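Probable sugar kinase (PDB 3KZH) probably acts as a carbohydrate kinase of the pfkB (ribokinase-like) family, phosphorylating a sugar substrate, and carries a glucose-derived unit covalently attached in its pocket. Local coordinates at residues A[144-147]-A[148-151]; A[167-170]-A[171-174]; A[187-190]-A[191-194]. All blocks are in the same frame, centred on the assembly; numbering follows the deposited sequence.

How the contacts relate
Contacts 1, 2 and 3 follow one another along the chain, and each covers a turn that leaves a strand of the central ten-stranded sheet, enters a helix and is capped by a polar side chain. Contacts 1 and 2 touch, their centres 12 Å apart: Asp145 OD1 forms a salt bridge with Lys172 NZ at 2.7 Å, and Ser144 OG lies 2.6 Å from Pro167 O, a probable hydrogen bond. Contacts 2 and 3 are nearer, about 9 Å between centres, with Pro167 CB packed 3.3 Å from Glu192 OE1. Both border the glucose. Contact 1 stands back from it, with the Ser144 side chain about 7 Å from the sugar.

Contact 1: A[144-147]-A[148-151]; sequences SDNP and EIME
Rotation about chi1 to -156° swings the Asn146 amide away from its own backbone N, and chi2 of -47° turns OD1 toward the backbone of Ile149. Ile149 brings CG1 round beside its backbone N (chi1 -79°), which lays its CD1 methyl against the same amide. Asn146 is thus the N-cap of helix 147-157: its OD1 receives Ile149 N at 3.3 Å, a weak bond. Ile149 CD1 lies 3.3 Å from Asn146 ND2. The amide therefore meets the helix with its oxygen at the first turn and its nitrogen against a methyl group, the two side chains passing each other at a slant.

Firmer bonds come from the main chain. Met150 N donates to Asn146 O at 3.0 Å, and Glu151 N to Pro147 O, also at 3.0 Å and fairly straight. The side chain of Met150, a selenomethionine, reaches back to the loop, setting CE 3.8 Å from Ser144 CA. Met150 also packs on Val176 and Phe183. Ser144 OG, turned the other way, pairs with Pro167 O, which joins the loop after strand 139-143 to the loop after strand 162-166.

Glu148 leads its carboxylate away from the turn; Glu151, also exposed, touches Leu179, while Ile149 also touches Met122. The chemistry implies that the first turn is closed mainly by backbone bonds, with the asparagine cap a weaker addition that nevertheless gives Ile149 N an acceptor.

Contact 2: A[167-170]-A[171-174]; sequences PVSA and EKAS. With BGC (beta-D-glucopyranose), chain C.
Ser169 and Lys172 form the tight part of this turn. With chi1 at 76° the serine hydroxyl stands between its own backbone N and carbonyl carbon, from where OG accepts Lys172 N at 3.1 Å in a nearly straight bond (164°). The lysine's aliphatic chain folds round the same oxygen, its CB 3.3 Å and its CD 3.4 Å from Ser169 OG. That bend at chi2 also carries CD across the valine, 3.9 Å from Val168 CG1. The ammonium end continues to its salt bridge with Asp145 of the preceding strand's loop. Pro167 CB rests on Ala173 CB on the buried side, and the proline further packs on Pro188.

The segment joins strand 162-166 to helix 170-174 in the Rossmann-like α/β core of the ribokinase fold, at the carboxyl end of a parallel strand, and Ser169 is the N-cap of that helix. Just before the cap the chain makes a classic gamma turn centred on Val168, with a positive phi at that residue, closed by Ser169 N donating to Pro167 O at 2.7 Å. The carbonyl of Val168 is thereby directed at the sugar and accepts the glucose O2 hydroxyl at 2.8 Å; Asp166 OD1 also hydrogen-bonds the sugar, and Glu192 OE2 lies close to it.

Away from this corner the helix is loosely bonded. Ala173 N divides itself weakly between Ser169 O and Ala170 O, and Ser174 N reaches Ala170 O only weakly. On the exposed side, Ser174 OG turns back to Glu171 O at 2.8 Å, and the bent Glu171 chain leads outward, its OE2 bonded to Trp175 NE1.

Contact 3: A[187-190]-A[191-194]; sequences KPNR and HEAE. With BGC (beta-D-glucopyranose), chain C.
A capping box opens helix 190-197 beside the glucose pocket, built by Asn189 at the N-cap and Glu192 three residues on. Asn189 OD1 accepts Glu192 N at 3.0 Å, met nearly head-on along the C=O direction. In return Glu192 OE1 takes Asn189 N in a weak bond of 3.4 Å. The glutamate, its CG beside its backbone N (chi1 -67°) and the rest extended, crosses the asparagine at about a right angle, with amide and carboxylate planes 38° apart. Pro188 fills the inner side, CB 3.7 Å from Glu192 CB and CG against Ala193 CB.

The box engages one carboxylate oxygen, weakly, and turns the other to the pocket. A water donates to Glu192 OE2 and accepts weakly from Asn189 ND2, bridging the two residues; OE2 also lies 3.3 Å from the glucose O1.

Outside the pocket, His191 ND1 donates to Glu194 OE2 at 2.8 Å, with the carboxylate 29° out of the ring plane. Glu194 OE1 takes Ile201 N and Arg190 NH1 donates to Ile201 O, tying this turn to the loop after the helix. Lys187, lined by Phe223, Phe259 and Leu263, bends three times along its chain, and its NZ is covalently joined to glucose C6, 1.4 Å away.

Contact 1: A[144-147]-A[148-151]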
loop_
_atom_site.group_PDB
_atom_site.type_symbol
_atom_site.label_atom_id
_atom_site.label_comp_id
_atom_site.label_asym_id
_atom_site.label_seq_id
_atom_site.Cartn_x
_atom_site.Cartn_y
_atom_site.Cartn_z
ATOM N N SER A 144 -18.163 -18.808 -4.589
ATOM C CA SER A 144 -18.724 -19.051 -5.918
ATOM C C SER A 144 -18.192 -18.192 -7.081
ATOM O O SER A 144 -18.899 -17.980 -8.074
ATOM C CB SER A 144 -20.239 -18.946 -5.821
ATOM O OG SER A 144 -20.577 -17.683 -5.298
ATOM N N ASP A 145 -16.932 -17.766 -6.980
ATOM C CA ASP A 145 -16.270 -16.924 -7.991
ATOM C C ASP A 145 -15.937 -17.570 -9.340
ATOM O O ASP A 145 -16.231 -17.002 -10.392
ATOM C CB ASP A 145 -14.984 -16.325 -7.418
ATOM C CG ASP A 145 -15.154 -14.887 -6.963
ATOM O OD1 ASP A 145 -16.184 -14.559 -6.332
ATOM O OD2 ASP A 145 -14.235 -14.082 -7.230
ATOM N N ASN A 146 -15.315 -18.744 -9.297
ATOM C CA ASN A 146 -14.911 -19.454 -10.500
ATOM C C ASN A 146 -15.545 -20.857 -10.535
ATOM O O ASN A 146 -15.000 -21.804 -9.946
ATOM C CB ASN A 146 -13.375 -19.533 -10.542
ATOM C CG ASN A 146 -12.820 -19.720 -11.950
ATOM O OD1 ASN A 146 -13.286 -20.566 -12.720
ATOM N ND2 ASN A 146 -11.775 -18.967 -12.268
ATOM N N PRO A 147 -16.703 -21.007 -11.231
ATOM C CA PRO A 147 -17.423 -22.287 -11.353
ATOM C C PRO A 147 -16.660 -23.425 -12.047
ATOM O O PRO A 147 -16.801 -24.588 -11.661
ATOM C CB PRO A 147 -18.673 -21.896 -12.145
ATOM C CG PRO A 147 -18.903 -20.487 -11.730
ATOM C CD PRO A 147 -17.518 -19.923 -11.818
ATOM N N GLU A 148 -15.856 -23.072 -13.054
ATOM C CA GLU A 148 -15.054 -24.020 -13.839
ATOM C C GLU A 148 -13.955 -24.663 -12.988
ATOM O O GLU A 148 -13.734 -25.875 -13.063
ATOM C CB GLU A 148 -14.433 -23.303 -15.048
ATOM C CG GLU A 148 -13.782 -24.216 -16.099
ATOM C CD GLU A 148 -12.710 -23.515 -16.935
ATOM O OE1 GLU A 148 -11.751 -24.198 -17.355
ATOM O OE2 GLU A 148 -12.820 -22.287 -17.172
ATOM N N ILE A 149 -13.280 -23.838 -12.183
ATOM C CA ILE A 149 -12.217 -24.304 -11.290
ATOM C C ILE A 149 -12.791 -25.049 -10.087
ATOM O O ILE A 149 -12.191 -26.021 -9.633
ATOM C CB ILE A 149 -11.226 -23.149 -10.927
ATOM C CG1 ILE A 149 -10.278 -22.956 -12.114
ATOM C CG2 ILE A 149 -10.403 -23.435 -9.643
ATOM C CD1 ILE A 149 -9.729 -21.583 -12.251
HETATM N N MSE A 150 -13.987 -24.646 -9.643
HETATM C CA MSE A 150 -14.683 -25.298 -8.535
HETATM C C MSE A 150 -14.962 -26.739 -8.960
HETATM O O MSE A 150 -14.560 -27.661 -8.257
HETATM C CB MSE A 150 -16.000 -24.574 -8.182
HETATM C CG MSE A 150 -16.826 -25.222 -7.038
HETATM SE SE MSE A 150 -18.588 -24.466 -6.710
HETATM C CE MSE A 150 -17.993 -22.781 -5.999
ATOM N N GLU A 151 -15.506 -26.909 -10.175
ATOM C CA GLU A 151 -15.819 -28.230 -10.750
ATOM C C GLU A 151 -14.576 -29.108 -10.821
ATOM O O GLU A 151 -14.632 -30.280 -10.445
ATOM C CB GLU A 151 -16.441 -28.099 -12.142
ATOM C CG GLU A 151 -16.803 -29.439 -12.825
ATOM C CD GLU A 151 -17.783 -29.283 -13.965
ATOM O OE1 GLU A 151 -17.769 -28.225 -14.633
ATOM O OE2 GLU A 151 -18.582 -30.216 -14.185
#

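Contact 2: A[167-170]-A[171-174]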
loop_
_atom_site.group_PDB
_atom_site.type_symbol
_atom_site.label_atom_id
_atom_site.label_comp_id
_atom_site.label_asym_id
_atom_site.label_seq_id
_atom_site.Cartn_x
_atom_site.Cartn_y
_atom_site.Cartn_z
ATOM N N PRO A 167 -21.719 -19.027 -0.765
ATOM C CA PRO A 167 -22.284 -18.560 -2.044
ATOM C C PRO A 167 -22.121 -17.105 -2.492
ATOM O O PRO A 167 -22.411 -16.811 -3.649
ATOM C CB PRO A 167 -23.768 -18.942 -1.938
ATOM C CG PRO A 167 -23.770 -20.079 -0.990
ATOM C CD PRO A 167 -22.790 -19.613 0.057
ATOM N N VAL A 168 -21.661 -16.215 -1.604
ATOM C CA VAL A 168 -21.442 -14.771 -1.882
ATOM C C VAL A 168 -22.705 -13.930 -2.233
ATOM O O VAL A 168 -22.952 -12.894 -1.604
ATOM C CB VAL A 168 -20.251 -14.534 -2.899
ATOM C CG1 VAL A 168 -20.000 -13.045 -3.146
ATOM C CG2 VAL A 168 -18.976 -15.166 -2.354
ATOM N N SER A 169 -23.471 -14.372 -3.232
ATOM C CA SER A 169 -24.697 -13.699 -3.672
ATOM C C SER A 169 -25.649 -14.705 -4.311
ATOM O O SER A 169 -25.238 -15.811 -4.666
ATOM C CB SER A 169 -24.388 -12.576 -4.679
ATOM O OG SER A 169 -24.073 -13.084 -5.968
ATOM N N ALA A 170 -26.915 -14.302 -4.459
ATOM C CA ALA A 170 -27.966 -15.126 -5.080
ATOM C C ALA A 170 -27.713 -15.365 -6.569
ATOM O O ALA A 170 -28.003 -16.445 -7.097
ATOM C CB ALA A 170 -29.301 -14.471 -4.894
ATOM N N GLU A 171 -27.147 -14.347 -7.219
ATOM C CA GLU A 171 -26.812 -14.371 -8.638
ATOM C C GLU A 171 -25.679 -15.369 -8.860
ATOM O O GLU A 171 -25.774 -16.218 -9.733
ATOM C CB GLU A 171 -26.404 -12.961 -9.098
ATOM C CG GLU A 171 -26.418 -12.708 -10.614
ATOM C CD GLU A 171 -25.105 -13.057 -11.312
ATOM O OE1 GLU A 171 -24.036 -12.590 -10.855
ATOM O OE2 GLU A 171 -25.150 -13.804 -12.316
ATOM N N LYS A 172 -24.635 -15.278 -8.038
ATOM C CA LYS A 172 -23.480 -16.169 -8.120
ATOM C C LYS A 172 -23.819 -17.610 -7.743
ATOM O O LYS A 172 -23.152 -18.537 -8.197
ATOM C CB LYS A 172 -22.355 -15.649 -7.225
ATOM C CG LYS A 172 -21.428 -14.645 -7.883
ATOM C CD LYS A 172 -20.895 -13.674 -6.853
ATOM C CE LYS A 172 -19.722 -12.856 -7.361
ATOM N NZ LYS A 172 -18.481 -13.671 -7.461
ATOM N N ALA A 173 -24.891 -17.779 -6.964
ATOM C CA ALA A 173 -25.373 -19.086 -6.494
ATOM C C ALA A 173 -26.054 -19.954 -7.555
ATOM O O ALA A 173 -25.998 -21.183 -7.478
ATOM C CB ALA A 173 -26.300 -18.904 -5.291
ATOM N N SER A 174 -26.677 -19.313 -8.545
ATOM C CA SER A 174 -27.364 -20.015 -9.639
ATOM C C SER A 174 -26.390 -20.695 -10.597
ATOM O O SER A 174 -26.735 -21.684 -11.245
ATOM C CB SER A 174 -28.289 -19.061 -10.410
ATOM O OG SER A 174 -27.590 -17.946 -10.935
HETATM C C2 BGC C . -23.791 -13.577 1.991
HETATM C C3 BGC C . -23.925 -12.912 3.395
HETATM C C4 BGC C . -24.458 -14.088 4.318
HETATM C C5 BGC C . -23.483 -15.341 4.336
HETATM C C6 BGC C . -23.932 -16.482 5.155
HETATM C C1 BGC C . -22.786 -14.722 2.095
HETATM O O1 BGC C . -22.653 -15.237 0.973
HETATM O O2 BGC C . -23.341 -12.713 1.178
HETATM O O3 BGC C . -24.829 -12.018 3.223
HETATM O O4 BGC C . -24.628 -13.601 5.530
HETATM O O5 BGC C . -23.277 -15.796 3.019
#

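Contact 3: A[187-190]-A[191-194]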
loop_
_atom_site.group_PDB
_atom_site.type_symbol
_atom_site.label_atom_id
_atom_site.label_comp_id
_atom_site.label_asym_id
_atom_site.label_seq_id
_atom_site.Cartn_x
_atom_site.Cartn_y
_atom_site.Cartn_z
ATOM N N LYS A 187 -23.318 -22.856 3.146
ATOM C CA LYS A 187 -23.696 -21.823 4.082
ATOM C C LYS A 187 -24.426 -20.641 3.336
ATOM O O LYS A 187 -23.838 -19.544 3.126
ATOM C CB LYS A 187 -22.489 -21.316 4.882
ATOM C CG LYS A 187 -22.873 -20.801 6.309
ATOM C CD LYS A 187 -23.326 -19.385 6.347
ATOM C CE LYS A 187 -22.316 -18.409 5.789
ATOM N NZ LYS A 187 -22.902 -17.427 4.942
ATOM N N PRO A 188 -25.682 -20.869 2.926
ATOM C CA PRO A 188 -26.354 -19.767 2.252
ATOM C C PRO A 188 -27.261 -18.940 3.150
ATOM O O PRO A 188 -27.455 -19.287 4.303
ATOM C CB PRO A 188 -27.165 -20.503 1.176
ATOM C CG PRO A 188 -27.574 -21.739 1.869
ATOM C CD PRO A 188 -26.316 -22.147 2.546
ATOM N N ASN A 189 -27.723 -17.793 2.650
ATOM C CA ASN A 189 -28.689 -17.021 3.414
ATOM C C ASN A 189 -30.067 -17.452 2.890
ATOM O O ASN A 189 -30.139 -18.346 2.037
ATOM C CB ASN A 189 -28.432 -15.498 3.394
ATOM C CG ASN A 189 -28.542 -14.861 2.014
ATOM O OD1 ASN A 189 -28.952 -15.481 1.038
ATOM N ND2 ASN A 189 -28.193 -13.591 1.947
ATOM N N ARG A 190 -31.142 -16.838 3.376
ATOM C CA ARG A 190 -32.498 -17.200 2.942
ATOM C C ARG A 190 -32.672 -17.218 1.415
ATOM O O ARG A 190 -32.953 -18.280 0.854
ATOM C CB ARG A 190 -33.544 -16.299 3.603
ATOM C CG ARG A 190 -34.985 -16.762 3.384
ATOM C CD ARG A 190 -36.002 -15.784 3.942
ATOM N NE ARG A 190 -35.964 -15.722 5.402
ATOM C CZ ARG A 190 -36.839 -16.318 6.214
ATOM N NH1 ARG A 190 -37.845 -17.039 5.723
ATOM N NH2 ARG A 190 -36.717 -16.173 7.528
ATOM N N HIS A 191 -32.350 -16.098 0.759
ATOM C CA HIS A 191 -32.477 -15.956 -0.695
ATOM C C HIS A 191 -31.562 -16.869 -1.518
ATOM O O HIS A 191 -32.005 -17.435 -2.509
ATOM C CB HIS A 191 -32.321 -14.489 -1.123
ATOM C CG HIS A 191 -33.002 -14.162 -2.419
ATOM N ND1 HIS A 191 -34.352 -14.363 -2.622
ATOM C CD2 HIS A 191 -32.516 -13.684 -3.588
ATOM C CE1 HIS A 191 -34.665 -14.026 -3.861
ATOM N NE2 HIS A 191 -33.570 -13.611 -4.469
ATOM N N GLU A 192 -30.318 -17.052 -1.074
ATOM C CA GLU A 192 -29.352 -17.921 -1.766
ATOM C C GLU A 192 -29.781 -19.389 -1.670
ATOM O O GLU A 192 -29.530 -20.169 -2.587
ATOM C CB GLU A 192 -27.944 -17.755 -1.191
ATOM C CG GLU A 192 -27.286 -16.404 -1.424
ATOM C CD GLU A 192 -26.057 -16.153 -0.546
ATOM O OE1 GLU A 192 -25.576 -17.076 0.147
ATOM O OE2 GLU A 192 -25.572 -15.006 -0.534
ATOM N N ALA A 193 -30.461 -19.738 -0.574
ATOM C CA ALA A 193 -30.971 -21.095 -0.336
ATOM C C ALA A 193 -32.189 -21.385 -1.210
ATOM O O ALA A 193 -32.423 -22.534 -1.576
ATOM C CB ALA A 193 -31.325 -21.279 1.130
ATOM N N GLU A 194 -32.951 -20.336 -1.536
ATOM C CA GLU A 194 -34.130 -20.437 -2.398
ATOM C C GLU A 194 -33.703 -20.739 -3.830
ATOM O O GLU A 194 -34.315 -21.572 -4.507
ATOM C CB GLU A 194 -34.931 -19.136 -2.376
ATOM C CG GLU A 194 -35.559 -18.838 -1.040
ATOM C CD GLU A 194 -36.317 -17.537 -1.010
ATOM O OE1 GLU A 194 -37.487 -17.555 -0.569
ATOM O OE2 GLU A 194 -35.745 -16.500 -1.411
HETATM C C2 BGC C . -23.791 -13.577 1.991
HETATM C C3 BGC C . -23.925 -12.912 3.395
HETATM C C4 BGC C . -24.458 -14.088 4.318
HETATM C C5 BGC C . -23.483 -15.341 4.336
HETATM C C6 BGC C . -23.932 -16.482 5.155
HETATM C C1 BGC C . -22.786 -14.722 2.095
HETATM O O1 BGC C . -22.653 -15.237 0.973
HETATM O O2 BGC C . -23.341 -12.713 1.178
HETATM O O3 BGC C . -24.829 -12.018 3.223
HETATM O O4 BGC C . -24.628 -13.601 5.530
HETATM O O5 BGC C . -23.277 -15.796 3.019
HETATM O O HOH W 1 -27.578 -12.709 -1.219
#